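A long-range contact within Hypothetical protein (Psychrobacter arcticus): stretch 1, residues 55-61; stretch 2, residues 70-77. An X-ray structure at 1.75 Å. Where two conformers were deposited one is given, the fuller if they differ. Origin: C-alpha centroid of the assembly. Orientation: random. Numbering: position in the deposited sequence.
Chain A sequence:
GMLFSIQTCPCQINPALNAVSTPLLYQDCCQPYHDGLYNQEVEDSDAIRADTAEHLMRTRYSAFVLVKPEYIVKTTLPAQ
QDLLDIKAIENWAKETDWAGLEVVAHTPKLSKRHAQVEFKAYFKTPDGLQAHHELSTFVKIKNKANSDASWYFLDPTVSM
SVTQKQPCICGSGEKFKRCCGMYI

Stretch 1, residues 55-61: HLMRTRY
Stretch 2 70-77: EYIVKTTL

Residues 55-61 lie within a helix that extends beyond the stretch at both ends, whereas residues 70-74 form the last part of a second helix, which gives way to loop at T75. The two helices run roughly antiparallel, with 148° between their N-to-C directions (signed crossing angle -148°) and a closest axial approach of 9.9 Å. The register is set by R60 and I72, whose CA atoms lie 6.0 Å apart. Together the stretches bury 345 Å², and R60 has more of its surface covered than any other residue.

The CA-to-CB bond of R60 points sideways, but its side chain (chi1 m, chi2 t, chi3 p at 52°, chi4 82°) carries the guanidinium to the C-terminal end of the second helix. There R60 NH1 donates to I72 O at 3.0 Å and to T75 OG1 at 2.9 Å. T75 OG1 sits at the guanidinium edge, near its plane, as suits an acceptor of an N-H bond. The backbone carbonyl of I72 accepts from the guanidinium, while the I72 side chain, chi1 and chi2 both m, lays CD1 over one face. A water extends the network, accepting from R60 NH2 at 3.0 Å and donating to T76 OG1 at 2.8 Å.

Two threonines surround the acceptor end of this contact with hydrogen bonds of their own. T75 (phi/psi -98/8, chi1 p at 57°) points toward the first helix and donates from OG1 back to Y71 O at 2.9 Å, leaving the oxygen able to accept from R60. T76 (phi/psi -89/146, chi1 m) donates from OG1 to I72 O at 2.8 Å, so that this carbonyl receives both the hydroxyl and the arginine. Small side chains bearing hydroxyls allow these short links to the preceding helix.

The second polar contact joins Y71 and T59, both directed toward the opposing stretch. Y71, with chi1 t and chi2 82°, extends its ring along the first helix; its OH hydrogen-bonds to T59 OG1 at 2.7 Å, with the threonine oxygen near the ring plane. The p rotamer of T59 (65°) also lets OG1 donate to L56 O at 2.6 Å, one turn back. R60 N lies at the same ring's edge, 4.0 Å from Y71 CE2.

L56 adds apolar packing, methyl to methyl with T75. Its t,p rotamer brings a sideways-starting chain nearer the second stretch, placing L56 CD1 3.7 Å from T75 CG2 and 3.8 Å from Y71 OH. The threonine methyl therefore meets leucine while its hydroxyl serves R60.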

ATOM      1  N   HIS A  55      -5.786   4.267  -3.908  1.00 19.81           N
ATOM      2  CA  HIS A  55      -6.213   4.593  -2.575  0.62 20.25           C
ATOM      3  C   HIS A  55      -5.536   3.683  -1.563  1.00 20.54           C
ATOM      4  O   HIS A  55      -5.054   4.153  -0.532  1.00 19.40           O
ATOM      5  CB  HIS A  55      -7.719   4.508  -2.523  0.62 22.76           C
ATOM      6  CG  HIS A  55      -8.304   5.081  -1.288  0.62 20.98           C
ATOM      7  ND1 HIS A  55      -9.643   4.973  -0.988  0.62 36.51           N
ATOM      8  CD2 HIS A  55      -7.735   5.763  -0.265  0.62 17.85           C
ATOM      9  CE1 HIS A  55      -9.878   5.590   0.155  0.62 30.44           C
ATOM     10  NE2 HIS A  55      -8.736   6.065   0.620  0.62 29.17           N
ATOM     11  N   LEU A  56      -5.425   2.375  -1.857  1.00 19.11           N
ATOM     12  CA  LEU A  56      -4.674   1.520  -0.940  1.00 19.53           C
ATOM     13  C   LEU A  56      -3.215   1.969  -0.726  1.00 20.11           C
ATOM     14  O   LEU A  56      -2.738   2.058   0.412  1.00 20.62           O
ATOM     15  CB  LEU A  56      -4.725   0.040  -1.358  1.00 17.87           C
ATOM     16  CG  LEU A  56      -4.141  -0.964  -0.329  1.00 20.68           C
ATOM     17  CD1 LEU A  56      -5.041  -1.025   0.953  1.00 26.69           C
ATOM     18  CD2 LEU A  56      -3.903  -2.345  -0.933  1.00 22.11           C
HETATM   19  N   MSE A  57      -2.541   2.304  -1.823  1.00 21.25           N
HETATM   20  CA  MSE A  57      -1.163   2.723  -1.790  0.50 20.78           C
HETATM   21  C   MSE A  57      -1.007   3.963  -0.897  1.00 21.04           C
HETATM   22  O   MSE A  57      -0.065   4.061  -0.100  1.00 20.48           O
HETATM   23  CB  MSE A  57      -0.716   2.962  -3.233  0.50 21.76           C
HETATM   24  CG  MSE A  57       0.734   3.299  -3.436  0.50 24.06           C
HETATM   25 SE   MSE A  57       1.140   5.143  -3.013  0.38 32.02          SE
HETATM   26  CE  MSE A  57      -0.405   6.034  -3.763  0.50 31.22           C
ATOM     27  N   ARG A  58      -1.930   4.928  -1.039  1.00 20.07           N
ATOM     28  CA  ARG A  58      -1.908   6.137  -0.192  0.50 18.64           C
ATOM     29  C   ARG A  58      -2.035   5.789   1.269  1.00 20.24           C
ATOM     30  O   ARG A  58      -1.282   6.290   2.115  1.00 18.72           O
ATOM     31  CB  ARG A  58      -3.029   7.100  -0.574  0.50 19.44           C
ATOM     32  CG  ARG A  58      -2.740   7.844  -1.825  0.50 15.82           C
ATOM     33  CD  ARG A  58      -3.980   8.567  -2.317  0.50 19.18           C
ATOM     34  NE  ARG A  58      -3.722   9.380  -3.502  0.50 17.73           N
ATOM     35  CZ  ARG A  58      -3.132  10.577  -3.498  0.50 20.91           C
ATOM     36  NH1 ARG A  58      -2.702  11.150  -2.371  0.50 21.77           N
ATOM     37  NH2 ARG A  58      -2.975  11.217  -4.649  0.50 27.11           N
ATOM     38  N   THR A  59      -3.005   4.936   1.581  1.00 17.71           N
ATOM     39  CA  THR A  59      -3.176   4.494   2.998  1.00 18.56           C
ATOM     40  C   THR A  59      -1.936   3.769   3.517  1.00 19.10           C
ATOM     41  O   THR A  59      -1.603   3.902   4.686  1.00 18.11           O
ATOM     42  CB  THR A  59      -4.463   3.614   3.223  1.00 19.68           C
ATOM     43  OG1 THR A  59      -4.338   2.364   2.491  1.00 18.34           O
ATOM     44  CG2 THR A  59      -5.738   4.403   2.829  1.00 19.84           C
ATOM     45  N   ARG A  60      -1.257   2.998   2.673  1.00 18.85           N
ATOM     46  CA  ARG A  60      -0.006   2.354   3.125  1.00 20.40           C
ATOM     47  C   ARG A  60       1.115   3.370   3.426  1.00 18.57           C
ATOM     48  O   ARG A  60       1.776   3.304   4.434  1.00 20.06           O
ATOM     49  CB  ARG A  60       0.434   1.266   2.148  1.00 19.32           C
ATOM     50  CG  ARG A  60      -0.514   0.046   2.042  1.00 19.69           C
ATOM     51  CD  ARG A  60      -0.044  -0.909   0.913  1.00 19.19           C
ATOM     52  NE  ARG A  60       1.382  -1.285   1.016  1.00 20.41           N
ATOM     53  CZ  ARG A  60       1.874  -2.240   1.800  1.00 19.83           C
ATOM     54  NH1 ARG A  60       1.066  -2.964   2.570  1.00 21.59           N
ATOM     55  NH2 ARG A  60       3.185  -2.471   1.799  1.00 21.79           N
ATOM     56  N   TYR A  61       1.311   4.315   2.515  1.00 20.03           N
ATOM     57  CA  TYR A  61       2.254   5.410   2.735  1.00 18.49           C
ATOM     58  C   TYR A  61       1.986   6.121   4.080  1.00 18.77           C
ATOM     59  O   TYR A  61       2.873   6.305   4.891  1.00 19.30           O
ATOM     60  CB  TYR A  61       2.181   6.422   1.579  1.00 19.56           C
ATOM     61  CG  TYR A  61       3.021   7.616   1.903  1.00 20.02           C
ATOM     62  CD1 TYR A  61       4.372   7.573   1.748  1.00 21.45           C
ATOM     63  CD2 TYR A  61       2.447   8.764   2.436  1.00 19.81           C
ATOM     64  CE1 TYR A  61       5.194   8.656   2.119  1.00 23.03           C
ATOM     65  CE2 TYR A  61       3.227   9.841   2.819  1.00 22.10           C
ATOM     66  CZ  TYR A  61       4.621   9.782   2.663  1.00 20.56           C
ATOM     67  OH  TYR A  61       5.421  10.852   3.012  1.00 20.77           O
ATOM     68  N   GLU A  70       0.989  -2.819  11.640  1.00 23.50           N
ATOM     69  CA  GLU A  70      -0.102  -3.779  11.505  1.00 24.37           C
ATOM     70  C   GLU A  70      -0.864  -3.564  10.199  1.00 21.60           C
ATOM     71  O   GLU A  70      -1.189  -4.548   9.454  1.00 21.26           O
ATOM     72  CB  GLU A  70      -1.057  -3.723  12.690  1.00 27.23           C
ATOM     73  CG  GLU A  70      -1.907  -2.402  12.874  1.00 41.42           C
ATOM     74  CD  GLU A  70      -1.112  -1.098  13.216  1.00 44.86           C
ATOM     75  OE1 GLU A  70      -0.024  -1.116  13.884  1.00 32.73           O
ATOM     76  OE2 GLU A  70      -1.633  -0.045  12.811  1.00 47.82           O
ATOM     77  N   TYR A  71      -1.139  -2.296   9.887  1.00 18.88           N
ATOM     78  CA  TYR A  71      -1.827  -1.960   8.633  1.00 18.50           C
ATOM     79  C   TYR A  71      -1.007  -2.411   7.403  1.00 19.34           C
ATOM     80  O   TYR A  71      -1.547  -2.946   6.446  1.00 18.01           O
ATOM     81  CB  TYR A  71      -2.147  -0.454   8.555  1.00 20.01           C
ATOM     82  CG  TYR A  71      -3.037  -0.103   7.408  1.00 21.69           C
ATOM     83  CD1 TYR A  71      -4.408  -0.265   7.508  1.00 17.91           C
ATOM     84  CD2 TYR A  71      -2.516   0.370   6.202  1.00 18.08           C
ATOM     85  CE1 TYR A  71      -5.221   0.008   6.445  1.00 19.14           C
ATOM     86  CE2 TYR A  71      -3.333   0.668   5.118  1.00 22.81           C
ATOM     87  CZ  TYR A  71      -4.704   0.497   5.256  1.00 17.44           C
ATOM     88  OH  TYR A  71      -5.579   0.748   4.224  1.00 20.08           O
ATOM     89  N   ILE A  72       0.293  -2.236   7.448  1.00 21.16           N
ATOM     90  CA  ILE A  72       1.180  -2.606   6.348  1.00 21.34           C
ATOM     91  C   ILE A  72       1.140  -4.145   6.138  1.00 20.95           C
ATOM     92  O   ILE A  72       1.008  -4.635   5.021  1.00 20.13           O
ATOM     93  CB  ILE A  72       2.654  -2.103   6.609  1.00 22.31           C
ATOM     94  CG1 ILE A  72       2.686  -0.583   6.697  1.00 22.65           C
ATOM     95  CG2 ILE A  72       3.620  -2.583   5.532  1.00 21.52           C
ATOM     96  CD1 ILE A  72       2.183   0.128   5.406  1.00 27.98           C
ATOM     97  N   VAL A  73       1.225  -4.890   7.230  1.00 20.17           N
ATOM     98  CA  VAL A  73       1.096  -6.353   7.119  1.00 19.79           C
ATOM     99  C   VAL A  73      -0.272  -6.782   6.555  1.00 19.61           C
ATOM    100  O   VAL A  73      -0.338  -7.569   5.593  1.00 20.78           O
ATOM    101  CB  VAL A  73       1.327  -7.065   8.453  1.00 21.32           C
ATOM    102  CG1 VAL A  73       1.103  -8.592   8.280  1.00 18.76           C
ATOM    103  CG2 VAL A  73       2.730  -6.756   8.984  1.00 17.85           C
ATOM    104  N   LYS A  74      -1.366  -6.252   7.110  1.00 19.32           N
ATOM    105  CA  LYS A  74      -2.687  -6.768   6.807  1.00 19.84           C
ATOM    106  C   LYS A  74      -3.144  -6.347   5.422  1.00 18.40           C
ATOM    107  O   LYS A  74      -4.075  -6.926   4.912  1.00 20.92           O
ATOM    108  CB  LYS A  74      -3.740  -6.328   7.839  1.00 23.49           C
ATOM    109  CG  LYS A  74      -3.485  -6.828   9.277  1.00 23.73           C
ATOM    110  CD  LYS A  74      -3.726  -8.313   9.410  1.00 38.20           C
ATOM    111  N   THR A  75      -2.496  -5.350   4.818  1.00 19.33           N
ATOM    112  CA  THR A  75      -2.829  -4.999   3.449  1.00 19.03           C
ATOM    113  C   THR A  75      -1.843  -5.627   2.446  1.00 17.91           C
ATOM    114  O   THR A  75      -1.891  -5.268   1.260  1.00 19.59           O
ATOM    115  CB  THR A  75      -2.904  -3.460   3.213  1.00 17.11           C
ATOM    116  OG1 THR A  75      -1.672  -2.829   3.575  1.00 19.76           O
ATOM    117  CG2 THR A  75      -4.079  -2.836   4.032  1.00 19.03           C
ATOM    118  N   THR A  76      -0.946  -6.502   2.913  1.00 17.73           N
ATOM    119  CA  THR A  76      -0.108  -7.308   2.027  1.00 17.78           C
ATOM    120  C   THR A  76      -0.830  -8.604   1.686  1.00 17.50           C
ATOM    121  O   THR A  76      -1.584  -9.131   2.521  1.00 20.38           O
ATOM    122  CB  THR A  76       1.233  -7.598   2.694  1.00 17.86           C
ATOM    123  OG1 THR A  76       1.841  -6.365   3.028  1.00 21.58           O
ATOM    124  CG2 THR A  76       2.207  -8.355   1.756  1.00 17.90           C
ATOM    125  N   LEU A  77      -0.619  -9.087   0.469  1.00 18.93           N
ATOM    126  CA  LEU A  77      -1.160 -10.379   0.022  1.00 19.72           C
ATOM    127  C   LEU A  77      -1.129 -11.367   1.165  1.00 20.00           C
ATOM    128  O   LEU A  77      -0.063 -11.564   1.752  1.00 19.02           O
ATOM    129  CB  LEU A  77      -0.334 -10.943  -1.149  1.00 23.93           C
ATOM    130  CG  LEU A  77      -1.005 -12.178  -1.782  1.00 26.16           C
ATOM    131  CD1 LEU A  77      -2.223 -11.752  -2.606  1.00 29.10           C
ATOM    132  CD2 LEU A  77      -0.021 -12.950  -2.641  1.00 27.56           C
TER
HETATM  133  O   HOH W   1       4.351  -5.060   2.757  1.00 21.71           O